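Local coordinates for protein malate synthase (Haloferax volcanii, PDB 3OYZ) that catalyses the magnesium-dependent Claisen condensation of acetyl-CoA with glyoxylate and hydrolysis of the malyl-CoA intermediate, yielding malate in the glyoxylate cycle, at residues A[37-51]-A[75-87]. Sequence-based numbering, arbitrary orientation.
Sequences LRGMQAPDVWVPDNE and AEFPGEIHPRMVW. With ACO (acetyl coenzyme *a), chain B; PYR (pyruvic acid), chain C.
Arg84 runs alongside Asp49 in the same direction, and its NE and NH2 each take one oxygen of the carboxylate. Arg84 NE donates to Asp49 OD1 at 2.8 Å, nearly straight (172°) and in the guanidinium plane but from above the carboxylate plane. Arg84 NH2 meets Asp49 OD2 at 2.7 Å on the syn side. The backbone N of Glu51 closes an Asx turn on Asp49 OD1 from the opposite face, so two donors hold that oxygen. The third acidic contact is of another kind: Glu51 OE1 sits over the centre of one guanidinium face, 3.0 Å from Arg84 CZ, a charge interaction with no N-H aimed at it. A bend in the arginine at chi3 (78°) turns the guanidinium toward the ligands, where NH1 donates to pyruvate O3 at 2.8 Å and NH2 to the thioester O of acetyl-CoA at 2.9 Å.

Strands 45-49 and 80-81, which lead into this site, run parallel as neighbours in the TIM barrel, joined by helix 59-73 in a beta-alpha-beta crossover. The hydrogen bonds from Trp46 N to Glu80 O and from His82 N to Trp46 O set the register. On the face of Trp46 and Ile81, the phenyl ring of Phe77 lies obliquely to the indole (planes 41° apart), with its CZ 3.4 Å from Trp46 CB and its edge toward Pro43 CD.

Were Arg84 replaced by an alanine, the Asp49 and Glu51 carboxylates would probably lose their shared cation, and the two ligand oxygens these donors. By donating to both ligands, Arg84 probably helps align the two substrates, polarising the glyoxylate carbonyl that is attacked, represented here by the pyruvate keto group, and stabilising the enolate that forms at the thioester, while Asp49 fixes its rotation.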
# COMPACT_ATOMS: atom_id res chain seq x y z
N LEU A 37 17.90 8.81 -32.79
CA LEU A 37 16.54 8.26 -32.83
C LEU A 37 15.47 9.32 -33.05
O LEU A 37 15.63 10.42 -32.53
CB LEU A 37 16.29 7.48 -31.54
CG LEU A 37 17.10 6.22 -31.27
CD1 LEU A 37 16.81 5.65 -29.86
CD2 LEU A 37 16.79 5.14 -32.33
N ARG A 38 14.35 9.02 -33.72
CA ARG A 38 13.30 9.99 -34.09
C ARG A 38 11.93 9.33 -34.14
O ARG A 38 11.83 8.12 -34.28
CB ARG A 38 13.55 10.60 -35.49
CG ARG A 38 14.86 11.38 -35.65
CD ARG A 38 14.83 12.85 -35.11
NE ARG A 38 16.16 13.49 -35.19
CZ ARG A 38 17.24 13.28 -34.44
NH1 ARG A 38 17.24 12.52 -33.35
NH2 ARG A 38 18.36 13.94 -34.73
N GLY A 39 10.88 10.12 -34.12
CA GLY A 39 9.52 9.59 -34.11
C GLY A 39 9.25 8.63 -32.94
O GLY A 39 9.64 8.87 -31.79
N MET A 40 8.61 7.51 -33.23
CA MET A 40 8.11 6.62 -32.21
C MET A 40 9.29 5.89 -31.63
O MET A 40 9.18 5.30 -30.55
CB MET A 40 7.08 5.65 -32.78
CG MET A 40 5.74 6.31 -32.86
SD MET A 40 4.89 6.65 -31.29
CE MET A 40 3.30 7.16 -31.94
N GLN A 41 10.42 6.00 -32.32
CA GLN A 41 11.62 5.34 -31.87
C GLN A 41 12.33 6.19 -30.82
O GLN A 41 13.28 5.70 -30.21
CB GLN A 41 12.61 5.13 -33.03
CG GLN A 41 12.46 3.79 -33.78
CD GLN A 41 13.22 3.86 -35.10
OE1 GLN A 41 12.62 4.21 -36.09
NE2 GLN A 41 14.54 3.67 -35.10
N ALA A 42 11.96 7.47 -30.69
CA ALA A 42 12.72 8.38 -29.81
C ALA A 42 11.97 8.56 -28.48
O ALA A 42 10.76 8.70 -28.50
CB ALA A 42 12.94 9.71 -30.45
N PRO A 43 12.70 8.61 -27.36
CA PRO A 43 11.99 8.64 -26.06
C PRO A 43 11.52 10.04 -25.68
O PRO A 43 12.14 11.01 -26.09
CB PRO A 43 13.01 8.00 -25.11
CG PRO A 43 14.35 8.46 -25.66
CD PRO A 43 14.14 8.35 -27.21
N ASP A 44 10.44 10.19 -24.91
CA ASP A 44 10.13 11.52 -24.34
C ASP A 44 11.29 12.06 -23.49
O ASP A 44 11.58 13.25 -23.47
CB ASP A 44 8.86 11.40 -23.49
CG ASP A 44 7.64 11.22 -24.33
OD1 ASP A 44 7.64 11.74 -25.48
OD2 ASP A 44 6.69 10.56 -23.85
N VAL A 45 12.01 11.19 -22.81
CA VAL A 45 13.11 11.62 -21.93
C VAL A 45 14.22 10.67 -22.19
O VAL A 45 14.09 9.47 -22.06
CB VAL A 45 12.71 11.66 -20.37
CG1 VAL A 45 13.94 11.79 -19.56
CG2 VAL A 45 11.96 12.90 -20.12
N TRP A 46 15.37 11.23 -22.54
CA TRP A 46 16.49 10.39 -22.82
C TRP A 46 17.53 10.61 -21.74
O TRP A 46 17.84 11.74 -21.42
CB TRP A 46 17.09 10.78 -24.21
CG TRP A 46 18.34 9.97 -24.49
CD1 TRP A 46 18.53 8.64 -24.23
CD2 TRP A 46 19.57 10.45 -25.04
NE1 TRP A 46 19.82 8.27 -24.58
CE2 TRP A 46 20.48 9.37 -25.04
CE3 TRP A 46 19.99 11.70 -25.55
CZ2 TRP A 46 21.77 9.47 -25.60
CZ3 TRP A 46 21.34 11.82 -26.00
CH2 TRP A 46 22.19 10.71 -26.03
N VAL A 47 18.07 9.54 -21.18
CA VAL A 47 18.99 9.63 -20.05
C VAL A 47 20.37 9.06 -20.36
O VAL A 47 20.62 7.86 -20.17
CB VAL A 47 18.31 8.88 -18.84
CG1 VAL A 47 19.12 9.03 -17.57
CG2 VAL A 47 16.92 9.47 -18.66
N PRO A 48 21.31 9.91 -20.80
CA PRO A 48 22.63 9.32 -20.81
C PRO A 48 23.06 8.95 -19.40
O PRO A 48 23.18 9.83 -18.54
CB PRO A 48 23.52 10.49 -21.25
CG PRO A 48 22.65 11.33 -22.16
CD PRO A 48 21.24 11.21 -21.52
N ASP A 49 23.41 7.70 -19.19
CA ASP A 49 23.57 7.17 -17.86
C ASP A 49 24.97 6.94 -17.42
O ASP A 49 25.43 5.83 -17.58
CB ASP A 49 22.74 5.90 -17.76
CG ASP A 49 22.60 5.38 -16.35
OD1 ASP A 49 23.06 6.06 -15.42
OD2 ASP A 49 22.11 4.24 -16.21
N ASN A 50 25.54 7.91 -16.70
CA ASN A 50 26.83 7.75 -16.08
C ASN A 50 26.91 6.92 -14.82
O ASN A 50 27.99 6.79 -14.25
CB ASN A 50 27.47 9.12 -15.84
CG ASN A 50 28.99 9.11 -16.16
OD1 ASN A 50 29.42 8.52 -17.17
ND2 ASN A 50 29.78 9.74 -15.32
N GLU A 51 25.76 6.37 -14.39
CA GLU A 51 25.74 5.58 -13.16
C GLU A 51 25.68 4.12 -13.52
O GLU A 51 26.63 3.66 -14.20
CB GLU A 51 24.58 5.99 -12.23
CG GLU A 51 24.77 5.40 -10.83
CD GLU A 51 23.51 4.74 -10.28
OE1 GLU A 51 22.69 4.24 -11.06
OE2 GLU A 51 23.33 4.60 -9.06
N ALA A 75 21.11 19.43 -30.22
CA ALA A 75 20.22 20.45 -30.78
C ALA A 75 18.95 19.94 -31.44
O ALA A 75 17.90 20.59 -31.31
CB ALA A 75 20.96 21.42 -31.71
N GLU A 76 19.00 18.80 -32.13
CA GLU A 76 17.75 18.35 -32.79
C GLU A 76 17.25 17.06 -32.16
O GLU A 76 16.46 16.38 -32.81
CB GLU A 76 17.80 18.07 -34.32
CG GLU A 76 17.94 19.27 -35.28
CD GLU A 76 19.40 19.58 -35.45
OE1 GLU A 76 20.19 18.67 -35.08
OE2 GLU A 76 19.74 20.72 -35.82
N PHE A 77 17.76 16.66 -30.99
CA PHE A 77 17.16 15.47 -30.35
C PHE A 77 15.71 15.84 -30.08
O PHE A 77 15.46 16.93 -29.56
CB PHE A 77 17.88 15.13 -29.06
CG PHE A 77 17.37 13.88 -28.46
CD1 PHE A 77 17.62 12.66 -29.07
CD2 PHE A 77 16.57 13.92 -27.31
CE1 PHE A 77 17.11 11.48 -28.58
CE2 PHE A 77 16.04 12.74 -26.82
CZ PHE A 77 16.28 11.53 -27.45
N PRO A 78 14.72 15.01 -30.47
CA PRO A 78 13.42 15.66 -30.27
C PRO A 78 12.79 15.53 -28.85
O PRO A 78 11.79 16.20 -28.64
CB PRO A 78 12.48 14.85 -31.18
CG PRO A 78 13.04 13.49 -31.11
CD PRO A 78 14.58 13.67 -31.06
N GLY A 79 13.22 14.58 -28.02
CA GLY A 79 12.75 14.48 -26.62
C GLY A 79 13.53 15.37 -25.66
O GLY A 79 14.16 16.33 -26.10
N GLU A 80 13.53 15.11 -24.35
CA GLU A 80 14.29 16.01 -23.44
C GLU A 80 15.46 15.23 -23.00
O GLU A 80 15.32 14.03 -22.76
CB GLU A 80 13.42 16.38 -22.21
CG GLU A 80 12.30 17.40 -22.49
CD GLU A 80 11.60 17.89 -21.19
OE1 GLU A 80 12.10 17.55 -20.10
OE2 GLU A 80 10.59 18.65 -21.23
N ILE A 81 16.60 15.89 -22.75
CA ILE A 81 17.78 15.21 -22.30
C ILE A 81 18.09 15.52 -20.79
O ILE A 81 18.26 16.66 -20.36
CB ILE A 81 19.01 15.58 -23.18
CG1 ILE A 81 18.70 15.47 -24.71
CG2 ILE A 81 20.27 14.78 -22.78
CD1 ILE A 81 20.01 15.71 -25.60
N HIS A 82 18.23 14.46 -20.01
CA HIS A 82 18.45 14.59 -18.54
C HIS A 82 19.43 13.51 -18.20
O HIS A 82 19.01 12.41 -17.88
CB HIS A 82 17.09 14.23 -17.86
CG HIS A 82 15.99 15.23 -18.08
ND1 HIS A 82 15.65 16.19 -17.15
CD2 HIS A 82 15.06 15.32 -19.07
CE1 HIS A 82 14.62 16.89 -17.59
NE2 HIS A 82 14.21 16.35 -18.73
N PRO A 83 20.76 13.75 -18.19
CA PRO A 83 21.69 12.69 -17.88
C PRO A 83 21.69 12.21 -16.40
O PRO A 83 21.43 13.04 -15.50
CB PRO A 83 23.06 13.36 -18.11
CG PRO A 83 22.85 14.42 -19.06
CD PRO A 83 21.46 14.97 -18.65
N ARG A 84 21.96 10.94 -16.13
CA ARG A 84 22.02 10.44 -14.75
C ARG A 84 23.47 10.54 -14.26
O ARG A 84 24.36 9.93 -14.86
CB ARG A 84 21.47 9.01 -14.62
CG ARG A 84 21.61 8.42 -13.15
CD ARG A 84 20.61 7.35 -12.86
NE ARG A 84 21.00 6.06 -13.46
CZ ARG A 84 20.55 4.87 -13.10
NH1 ARG A 84 19.67 4.66 -12.09
NH2 ARG A 84 21.05 3.83 -13.72
N MET A 85 23.66 11.23 -13.13
CA MET A 85 24.93 11.37 -12.45
C MET A 85 25.05 10.33 -11.33
O MET A 85 24.04 9.75 -10.85
CB MET A 85 25.01 12.80 -11.86
CG MET A 85 24.71 13.81 -12.95
SD MET A 85 26.21 14.16 -13.98
CE MET A 85 25.97 12.92 -15.24
N VAL A 86 26.25 10.17 -10.79
CA VAL A 86 26.32 9.27 -9.63
C VAL A 86 25.87 10.01 -8.36
O VAL A 86 25.92 11.24 -8.35
CB VAL A 86 27.72 8.65 -9.39
CG1 VAL A 86 28.08 7.74 -10.57
CG2 VAL A 86 28.79 9.74 -9.22
N TRP A 87 25.34 9.28 -7.39
CA TRP A 87 24.94 9.86 -6.08
C TRP A 87 24.73 8.73 -5.10
O TRP A 87 24.41 7.58 -5.44
CB TRP A 87 23.64 10.67 -6.23
CG TRP A 87 23.16 11.39 -4.98
CD1 TRP A 87 22.31 10.90 -3.99
CD2 TRP A 87 23.50 12.74 -4.60
NE1 TRP A 87 22.11 11.88 -3.04
CE2 TRP A 87 22.79 13.02 -3.40
CE3 TRP A 87 24.29 13.74 -5.18
CZ2 TRP A 87 22.88 14.25 -2.75
CZ3 TRP A 87 24.39 14.98 -4.56
CH2 TRP A 87 23.78 15.16 -3.28
N1A ACO B . 21.18 2.93 -25.80
C2A ACO B . 21.65 3.10 -27.05
N3A ACO B . 21.67 2.07 -27.92
C4A ACO B . 21.26 0.82 -27.60
C5A ACO B . 20.74 0.61 -26.24
C6A ACO B . 20.75 1.75 -25.30
N6A ACO B . 20.31 1.50 -24.04
N7A ACO B . 20.39 -0.68 -26.13
C8A ACO B . 20.69 -1.27 -27.32
N9A ACO B . 21.15 -0.37 -28.20
C1B ACO B . 21.53 -0.72 -29.61
C2B ACO B . 22.20 -2.09 -29.59
O2B ACO B . 23.59 -1.91 -29.31
C3B ACO B . 21.91 -2.63 -30.97
O3B ACO B . 22.85 -1.93 -31.79
P3B ACO B . 23.42 -2.43 -33.25
O7A ACO B . 22.59 -1.51 -34.14
O8A ACO B . 23.08 -3.90 -33.21
O9A ACO B . 24.91 -2.18 -33.25
C4B ACO B . 20.50 -2.10 -31.23
O4B ACO B . 20.39 -0.89 -30.48
C5B ACO B . 19.44 -3.06 -30.72
O5B ACO B . 19.92 -3.61 -29.49
P1A ACO B . 19.23 -4.87 -28.78
O1A ACO B . 19.38 -6.16 -29.52
O2A ACO B . 17.81 -4.44 -28.57
O3A ACO B . 19.88 -5.11 -27.34
P2A ACO B . 21.34 -5.75 -27.15
O4A ACO B . 22.07 -4.99 -28.21
O5A ACO B . 21.15 -7.24 -26.91
O6A ACO B . 21.88 -5.26 -25.70
CBP ACO B . 21.72 -4.41 -23.40
CCP ACO B . 21.16 -5.36 -24.46
CDP ACO B . 23.19 -4.71 -23.11
CEP ACO B . 20.94 -4.68 -22.12
CAP ACO B . 21.65 -2.94 -23.82
OAP ACO B . 20.33 -2.77 -24.31
C9P ACO B . 21.86 -1.95 -22.69
O9P ACO B . 22.98 -1.80 -22.20
N8P ACO B . 20.76 -1.30 -22.25
C7P ACO B . 20.90 -0.33 -21.17
C6P ACO B . 21.13 -0.96 -19.79
C5P ACO B . 20.96 0.17 -18.80
O5P ACO B . 20.68 1.30 -19.20
N4P ACO B . 21.08 -0.17 -17.52
C3P ACO B . 20.91 0.75 -16.41
C2P ACO B . 19.46 1.21 -16.26
S1P ACO B . 18.84 -0.05 -15.18
C ACO B . 19.31 0.27 -13.60
O ACO B . 20.19 1.05 -13.30
CH3 ACO B . 18.61 -0.50 -12.52
C PYR C . 17.37 0.44 -10.32
O PYR C . 18.11 0.39 -9.28
OXT PYR C . 16.31 -0.27 -10.46
CA PYR C . 17.69 1.41 -11.27
O3 PYR C . 18.69 2.22 -11.07
CB PYR C . 16.84 1.59 -12.48
O HOH W 1 25.14 5.97 -7.62